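Side-chain contacts in putative transcriptional regulator (Salmonella typhimurium, PDB 1YYV), which is of uncharacterised function but probably binds DNA through a winged helix-turn-helix domain and regulates transcription: residues 16-19 with 24-27; 29-34 with 74-79; 34-39 with 67-72. One frame throughout, in Å; residues are numbered along the deposited sequence.

In the fold
Contact 1 folds the N-terminal arm back on the start of helix 25-33, contact 2 ties the end of that helix to the end of helix 66-76 and the turn that follows it, and contact 3 joins helix 66-76 to helix 35-43. The centres of contacts 2 and 3 lie about 7 Å apart. These two share Ser34, and Val32 O approaches Val38 CG2 to 3.5 Å where helix 25-33 gives way to helix 35-43. Contact 1 is more peripheral, its centre about 13 Å from that of contact 2 and 18 Å from that of contact 3, but Leu18 CD2 reaches Leu29 CD2 at 4.2 Å. All three contacts also touch the second subunit.

Contact 1 of 3, residues 16-19 with 24-27; sequences GNLF and PSRE
Arg26 starts with CG beside its backbone N and opposite its carbonyl carbon (chi1 -77°), then runs extended from CG to NE, a course that brings the guanidinium side-on to the carbonyl of Leu18. Two nitrogens grip one oxygen. NE of Arg26 lies 2.7 Å from Leu18 O, with a fairly straight N-H...O angle of 153°. NH2 of Arg26 donates to Leu18 O as well, over 2.9 Å and along a more bent path. Leu18 O sits in the guanidinium plane, at its edge. NH2 of Arg26 also bonds Gly59 O of the second subunit, so this one group holds the folded-back arm and the dimer partner together. Alongside, the isobutyl group of Leu18 lies against Ser25, with CD2 of Leu18 3.4 Å from OG of Ser25 and 3.9 Å from CG of Arg26. An Asx turn bends the arm here: Asn17 OD1 accepts from Phe19 N at 3.1 Å, the donor standing above the amide plane rather than on a lone pair. Burying Ser25 OG without a modelled polar partner probably costs something, while on this side the guanidinium is met by carbonyl oxygens, Leu18 O and Gly59 O of the second subunit.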
loop_
_atom_site.group_PDB
_atom_site.type_symbol
_atom_site.label_atom_id
_atom_site.label_comp_id
_atom_site.label_asym_id
_atom_site.label_seq_id
_atom_site.Cartn_x
_atom_site.Cartn_y
_atom_site.Cartn_z
ATOM N N GLY A 16 13.880 2.688 -7.944
ATOM C CA GLY A 16 12.671 2.434 -8.676
ATOM C C GLY A 16 11.952 3.670 -9.165
ATOM O O GLY A 16 12.144 4.821 -8.670
ATOM N N ASN A 17 11.085 3.411 -10.134
ATOM C CA ASN A 17 10.132 4.387 -10.563
ATOM C C ASN A 17 8.715 3.757 -10.678
ATOM O O ASN A 17 8.406 3.097 -11.657
ATOM C CB ASN A 17 10.622 5.003 -11.860
ATOM C CG ASN A 17 9.670 6.046 -12.407
ATOM O OD1 ASN A 17 8.724 6.460 -11.753
ATOM N ND2 ASN A 17 9.910 6.452 -13.614
ATOM N N LEU A 18 7.871 3.960 -9.659
ATOM C CA LEU A 18 6.508 3.433 -9.664
ATOM C C LEU A 18 5.641 3.857 -10.863
ATOM O O LEU A 18 4.689 3.147 -11.208
ATOM C CB LEU A 18 5.814 3.774 -8.352
ATOM C CG LEU A 18 6.388 2.951 -7.207
ATOM C CD1 LEU A 18 6.131 3.675 -5.842
ATOM C CD2 LEU A 18 5.824 1.531 -7.199
ATOM N N PHE A 19 5.961 4.994 -11.480
ATOM C CA PHE A 19 5.259 5.488 -12.663
ATOM C C PHE A 19 5.653 4.694 -13.934
ATOM O O PHE A 19 4.959 4.779 -14.948
ATOM C CB PHE A 19 5.499 7.017 -12.860
ATOM C CG PHE A 19 4.813 7.907 -11.798
ATOM C CD1 PHE A 19 3.498 8.388 -12.001
ATOM C CD2 PHE A 19 5.469 8.239 -10.606
ATOM C CE1 PHE A 19 2.843 9.174 -11.032
ATOM C CE2 PHE A 19 4.834 9.036 -9.621
ATOM C CZ PHE A 19 3.500 9.508 -9.841
ATOM N N PRO A 24 10.068 -3.192 -11.047
ATOM C CA PRO A 24 9.758 -4.126 -9.934
ATOM C C PRO A 24 9.314 -3.473 -8.596
ATOM O O PRO A 24 8.881 -4.179 -7.668
ATOM C CB PRO A 24 11.078 -4.906 -9.746
ATOM C CG PRO A 24 11.875 -4.675 -11.019
ATOM C CD PRO A 24 11.483 -3.277 -11.466
ATOM N N SER A 25 9.426 -2.156 -8.468
ATOM C CA SER A 25 8.939 -1.493 -7.251
ATOM C C SER A 25 7.425 -1.656 -7.106
ATOM O O SER A 25 6.888 -1.620 -5.984
ATOM C CB SER A 25 9.321 0.002 -7.242
ATOM O OG SER A 25 8.868 0.638 -8.432
ATOM N N ARG A 26 6.739 -1.803 -8.246
ATOM C CA ARG A 26 5.280 -2.051 -8.270
ATOM C C ARG A 26 4.911 -3.388 -7.595
ATOM O O ARG A 26 3.917 -3.489 -6.904
ATOM C CB ARG A 26 4.786 -2.026 -9.688
ATOM C CG ARG A 26 4.668 -0.632 -10.235
ATOM C CD ARG A 26 4.176 -0.648 -11.678
ATOM N NE ARG A 26 3.985 0.727 -12.141
ATOM C CZ ARG A 26 3.307 1.065 -13.231
ATOM N NH1 ARG A 26 2.746 0.129 -13.984
ATOM N NH2 ARG A 26 3.201 2.341 -13.575
ATOM N N GLU A 27 5.763 -4.378 -7.761
ATOM C CA GLU A 27 5.595 -5.658 -7.115
ATOM C C GLU A 27 5.854 -5.605 -5.614
ATOM O O GLU A 27 5.064 -6.101 -4.830
ATOM C CB GLU A 27 6.542 -6.671 -7.767
ATOM C CG GLU A 27 6.020 -7.166 -9.051
ATOM C CD GLU A 27 4.698 -7.897 -8.851
ATOM O OE1 GLU A 27 3.747 -7.643 -9.640
ATOM O OE2 GLU A 27 4.605 -8.720 -7.891
#

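Contact 2 of 3, residues 29-34 with 74-79; sequences LKHVTS and EQDGFL
His31 and Asp76 meet within the winged-helix fold of the HxlR family, where helix 66-76, probably the recognition helix, ends beside helix 25-33. Along the histidine, CB of His31 stands 3.7 Å from Asp76 OD2, and CG of the ring is equally far from that oxygen. ND1 makes the decisive contact, donating to Asp76 OD2 over 2.9 Å with a nearly straight N-H...O angle of 167°. CE1, next round the ring, is 3.9 Å from the same oxygen. OD2 lies in the imidazole plane and is met on its syn side, with ND1 tilted 26° out of the carboxylate plane. The other oxygen, OD1, forms a salt bridge with Arg124 of the second subunit, so the buried carboxylate is held from two chains, which should favour its charged form. After Asp76 the helix closes in a Schellman motif at Gly77, whose positive phi of 106° turns the chain toward the first wing strand; Gly77 N bonds Glu74 O at 3.0 Å. Phe78 follows, its ring packed against Leu98 and Val102 of helix 97-103. The side chains of Val32 and Phe78 cross at about a right angle, with CG1 of Val32 3.5 Å from CE2 of Phe78.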
loop_
_atom_site.group_PDB
_atom_site.type_symbol
_atom_site.label_atom_id
_atom_site.label_comp_id
_atom_site.label_asym_id
_atom_site.label_seq_id
_atom_site.Cartn_x
_atom_site.Cartn_y
_atom_site.Cartn_z
ATOM N N LEU A 29 5.574 -2.931 -3.880
ATOM C CA LEU A 29 4.435 -2.163 -3.365
ATOM C C LEU A 29 3.188 -3.038 -3.143
ATOM O O LEU A 29 2.578 -2.954 -2.114
ATOM C CB LEU A 29 4.149 -0.962 -4.264
ATOM C CG LEU A 29 2.811 -0.289 -4.022
ATOM C CD1 LEU A 29 2.910 0.653 -2.836
ATOM C CD2 LEU A 29 2.304 0.408 -5.291
ATOM N N LYS A 30 2.858 -3.886 -4.115
ATOM C CA LYS A 30 1.812 -4.878 -3.983
ATOM C C LYS A 30 2.031 -5.817 -2.756
ATOM O O LYS A 30 1.118 -6.032 -1.926
ATOM C CB LYS A 30 1.706 -5.712 -5.279
ATOM C CG LYS A 30 0.535 -6.699 -5.216
ATOM C CD LYS A 30 0.368 -7.663 -6.428
ATOM C CE LYS A 30 -0.929 -7.336 -7.215
ATOM N NZ LYS A 30 -1.687 -8.497 -7.917
ATOM N N HIS A 31 3.224 -6.384 -2.631
ATOM C CA HIS A 31 3.466 -7.275 -1.486
ATOM C C HIS A 31 3.247 -6.605 -0.140
ATOM O O HIS A 31 2.687 -7.225 0.760
ATOM C CB HIS A 31 4.855 -7.925 -1.544
ATOM C CG HIS A 31 5.081 -8.710 -2.805
ATOM N ND1 HIS A 31 6.343 -9.003 -3.299
ATOM C CD2 HIS A 31 4.197 -9.254 -3.678
ATOM C CE1 HIS A 31 6.218 -9.713 -4.407
ATOM N NE2 HIS A 31 4.932 -9.856 -4.670
ATOM N N VAL A 32 3.670 -5.348 0.006
ATOM C CA VAL A 32 3.692 -4.743 1.359
ATOM C C VAL A 32 2.368 -4.067 1.692
ATOM O O VAL A 32 2.113 -3.651 2.832
ATOM C CB VAL A 32 4.968 -3.825 1.626
ATOM C CG1 VAL A 32 6.248 -4.537 1.210
ATOM C CG2 VAL A 32 4.869 -2.438 0.934
ATOM N N THR A 33 1.513 -3.933 0.687
ATOM C CA THR A 33 0.254 -3.268 0.940
ATOM C C THR A 33 -0.983 -4.102 0.597
ATOM O O THR A 33 -2.111 -3.588 0.699
ATOM C CB THR A 33 0.189 -1.901 0.250
ATOM O OG1 THR A 33 0.414 -2.074 -1.142
ATOM C CG2 THR A 33 1.200 -0.902 0.855
ATOM N N SER A 34 -0.758 -5.358 0.178
ATOM C CA SER A 34 -1.813 -6.330 0.069
ATOM C C SER A 34 -2.411 -6.436 1.442
ATOM O O SER A 34 -1.804 -6.062 2.424
ATOM C CB SER A 34 -1.318 -7.711 -0.394
ATOM O OG SER A 34 -0.573 -8.340 0.643
ATOM N N GLU A 74 9.423 -12.624 2.483
ATOM C CA GLU A 74 10.739 -13.182 2.814
ATOM C C GLU A 74 11.732 -13.031 1.666
ATOM O O GLU A 74 12.895 -12.627 1.885
ATOM C CB GLU A 74 10.660 -14.653 3.252
ATOM C CG GLU A 74 12.057 -15.251 3.547
ATOM C CD GLU A 74 12.075 -16.755 3.816
ATOM O OE1 GLU A 74 11.061 -17.465 3.529
ATOM O OE2 GLU A 74 13.142 -17.223 4.304
ATOM N N GLN A 75 11.287 -13.322 0.442
ATOM C CA GLN A 75 12.200 -13.199 -0.690
ATOM C C GLN A 75 12.500 -11.759 -1.067
ATOM O O GLN A 75 13.527 -11.514 -1.709
ATOM C CB GLN A 75 11.873 -14.112 -1.898
ATOM C CG GLN A 75 10.463 -14.052 -2.427
ATOM C CD GLN A 75 10.014 -15.375 -3.083
ATOM O OE1 GLN A 75 10.471 -16.460 -2.709
ATOM N NE2 GLN A 75 9.075 -15.278 -4.036
ATOM N N ASP A 76 11.647 -10.820 -0.625
ATOM C CA ASP A 76 11.927 -9.389 -0.731
ATOM C C ASP A 76 12.988 -8.962 0.291
ATOM O O ASP A 76 13.683 -7.995 0.088
ATOM C CB ASP A 76 10.645 -8.565 -0.559
ATOM C CG ASP A 76 9.755 -8.564 -1.831
ATOM O OD1 ASP A 76 10.204 -9.067 -2.886
ATOM O OD2 ASP A 76 8.593 -8.071 -1.778
ATOM N N GLY A 77 13.129 -9.704 1.385
ATOM C CA GLY A 77 14.189 -9.422 2.348
ATOM C C GLY A 77 13.681 -8.785 3.627
ATOM O O GLY A 77 14.478 -8.201 4.397
ATOM N N PHE A 78 12.369 -8.902 3.864
ATOM C CA PHE A 78 11.740 -8.225 4.978
ATOM C C PHE A 78 11.570 -9.145 6.192
ATOM O O PHE A 78 11.336 -8.658 7.312
ATOM C CB PHE A 78 10.374 -7.638 4.572
ATOM C CG PHE A 78 10.427 -6.684 3.389
ATOM C CD1 PHE A 78 11.429 -5.701 3.289
ATOM C CD2 PHE A 78 9.463 -6.749 2.397
ATOM C CE1 PHE A 78 11.464 -4.819 2.224
ATOM C CE2 PHE A 78 9.482 -5.866 1.328
ATOM C CZ PHE A 78 10.485 -4.906 1.233
ATOM N N LEU A 79 11.636 -10.461 5.981
ATOM C CA LEU A 79 11.416 -11.397 7.090
ATOM C C LEU A 79 12.532 -12.400 7.249
ATOM O O LEU A 79 13.138 -12.848 6.272
ATOM C CB LEU A 79 10.095 -12.180 6.976
ATOM C CG LEU A 79 8.833 -11.472 6.544
ATOM C CD1 LEU A 79 7.763 -12.489 6.351
ATOM C CD2 LEU A 79 8.398 -10.353 7.519
#

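Contact 3 of 3, residues 34-39 with 67-72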
loop_
_atom_site.group_PDB
_atom_site.type_symbol
_atom_site.label_atom_id
_atom_site.label_comp_id
_atom_site.label_asym_id
_atom_site.label_seq_id
_atom_site.Cartn_x
_atom_site.Cartn_y
_atom_site.Cartn_z
ATOM N N SER A 34 -0.758 -5.358 0.178
ATOM C CA SER A 34 -1.813 -6.330 0.069
ATOM C C SER A 34 -2.411 -6.436 1.442
ATOM O O SER A 34 -1.804 -6.062 2.424
ATOM C CB SER A 34 -1.318 -7.711 -0.394
ATOM O OG SER A 34 -0.573 -8.340 0.643
ATOM N N ARG A 35 -3.620 -6.942 1.502
ATOM C CA ARG A 35 -4.350 -6.968 2.751
ATOM C C ARG A 35 -3.700 -7.897 3.794
ATOM O O ARG A 35 -3.768 -7.626 4.974
ATOM C CB ARG A 35 -5.794 -7.316 2.416
ATOM C CG ARG A 35 -6.584 -8.143 3.361
ATOM C CD ARG A 35 -7.887 -8.288 2.671
ATOM N NE ARG A 35 -8.806 -9.166 3.361
ATOM C CZ ARG A 35 -10.028 -9.424 2.923
ATOM N NH1 ARG A 35 -10.445 -8.838 1.799
ATOM N NH2 ARG A 35 -10.822 -10.254 3.606
ATOM N N TRP A 36 -3.040 -8.964 3.356
ATOM C CA TRP A 36 -2.306 -9.807 4.294
ATOM C C TRP A 36 -0.892 -9.306 4.557
ATOM O O TRP A 36 -0.411 -9.419 5.680
ATOM C CB TRP A 36 -2.347 -11.285 3.880
ATOM C CG TRP A 36 -3.775 -11.738 3.519
ATOM C CD1 TRP A 36 -4.185 -12.308 2.336
ATOM C CD2 TRP A 36 -4.961 -11.613 4.336
ATOM N NE1 TRP A 36 -5.531 -12.553 2.380
ATOM C CE2 TRP A 36 -6.037 -12.138 3.588
ATOM C CE3 TRP A 36 -5.213 -11.118 5.632
ATOM C CZ2 TRP A 36 -7.358 -12.183 4.088
ATOM C CZ3 TRP A 36 -6.520 -11.169 6.133
ATOM C CH2 TRP A 36 -7.574 -11.689 5.354
ATOM N N GLY A 37 -0.248 -8.687 3.560
ATOM C CA GLY A 37 1.105 -8.136 3.768
ATOM C C GLY A 37 1.156 -7.047 4.820
ATOM O O GLY A 37 2.090 -7.000 5.629
ATOM N N VAL A 38 0.152 -6.170 4.818
ATOM C CA VAL A 38 0.069 -5.089 5.793
ATOM C C VAL A 38 -0.051 -5.655 7.224
ATOM O O VAL A 38 0.560 -5.164 8.155
ATOM C CB VAL A 38 -1.171 -4.153 5.558
ATOM C CG1 VAL A 38 -1.288 -3.114 6.695
ATOM C CG2 VAL A 38 -1.103 -3.414 4.221
ATOM N N LEU A 39 -0.886 -6.664 7.386
ATOM C CA LEU A 39 -1.208 -7.206 8.678
ATOM C C LEU A 39 -0.012 -7.956 9.208
ATOM O O LEU A 39 0.324 -7.808 10.369
ATOM C CB LEU A 39 -2.427 -8.140 8.574
ATOM C CG LEU A 39 -3.734 -7.494 8.104
ATOM C CD1 LEU A 39 -4.894 -8.489 8.237
ATOM C CD2 LEU A 39 -3.987 -6.220 8.917
ATOM N N ALA A 67 0.670 -18.253 3.603
ATOM C CA ALA A 67 1.929 -18.818 3.156
ATOM C C ALA A 67 2.468 -18.013 1.968
ATOM O O ALA A 67 3.681 -17.761 1.864
ATOM C CB ALA A 67 1.779 -20.324 2.807
ATOM N N GLN A 68 1.558 -17.567 1.113
ATOM C CA GLN A 68 1.944 -16.889 -0.096
ATOM C C GLN A 68 2.473 -15.459 0.163
ATOM O O GLN A 68 3.521 -15.104 -0.376
ATOM C CB GLN A 68 0.833 -16.951 -1.133
ATOM C CG GLN A 68 1.099 -15.945 -2.285
ATOM C CD GLN A 68 0.010 -15.917 -3.324
ATOM O OE1 GLN A 68 -0.374 -16.960 -3.881
ATOM N NE2 GLN A 68 -0.483 -14.708 -3.618
ATOM N N SER A 69 1.802 -14.676 1.019
ATOM C CA SER A 69 2.354 -13.386 1.499
ATOM C C SER A 69 3.662 -13.537 2.247
ATOM O O SER A 69 4.616 -12.794 2.001
ATOM C CB SER A 69 1.377 -12.578 2.382
ATOM O OG SER A 69 0.036 -12.786 1.987
ATOM N N LEU A 70 3.726 -14.507 3.155
ATOM C CA LEU A 70 4.921 -14.681 3.974
ATOM C C LEU A 70 6.099 -14.956 3.086
ATOM O O LEU A 70 7.196 -14.443 3.321
ATOM C CB LEU A 70 4.737 -15.823 5.001
ATOM C CG LEU A 70 3.974 -15.428 6.274
ATOM C CD1 LEU A 70 3.501 -16.643 6.989
ATOM C CD2 LEU A 70 4.865 -14.546 7.183
ATOM N N GLN A 71 5.875 -15.779 2.072
ATOM C CA GLN A 71 6.906 -16.070 1.093
ATOM C C GLN A 71 7.376 -14.871 0.218
ATOM O O GLN A 71 8.577 -14.705 0.004
ATOM C CB GLN A 71 6.471 -17.215 0.178
ATOM C CG GLN A 71 7.503 -17.451 -0.930
ATOM C CD GLN A 71 7.657 -18.896 -1.246
ATOM O OE1 GLN A 71 7.011 -19.413 -2.173
ATOM N NE2 GLN A 71 8.497 -19.595 -0.454
ATOM N N ALA A 72 6.436 -14.084 -0.305
ATOM C CA ALA A 72 6.778 -12.878 -1.070
ATOM C C ALA A 72 7.554 -11.869 -0.207
ATOM O O ALA A 72 8.504 -11.256 -0.671
ATOM C CB ALA A 72 5.523 -12.235 -1.707
#
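Trp36 and Ser69 meet at the roots of their side chains: both CB atoms point at the opposite helix, but only CB of the tryptophan remains in touch, 3.4 Å from Ser69 OG. The turn follows from chi1 of -47°, which sets CG of Trp36 beside its own backbone N, opposite the carbonyl carbon. The indole swings away from Ser69, leaving CB as the point of contact. One face of the indole carries CG of Arg35, 3.8 Å above the plane and over the ring centre, and the ring system packs besides on Val61 and Met65 of its own chain and on Arg26 of the second subunit.

Ser69 OG hydrogen-bonds Met65 O, four residues back, just before helix 66-76. The hydroxyl thus has a polar partner while resting against the aliphatic root of the tryptophan. Next to it Gly37 brings bare backbone to the interface: CA of Gly37 is 5.9 Å from CA of Ser69, a close approach for two helices, and N of Gly37 stands 4.4 Å from CB of Ser69.

That amide is satisfied by Ser34, the N-cap of helix 35-43, whose OG accepts from Gly37 N at 3.0 Å and 151°. The contact joins helix 35-43 to helix 66-76, probably the recognition helix. Ser69 OG and Gly37 N each have a partner on their own side of the interface, so the two helices meet here through a small van der Waals contact.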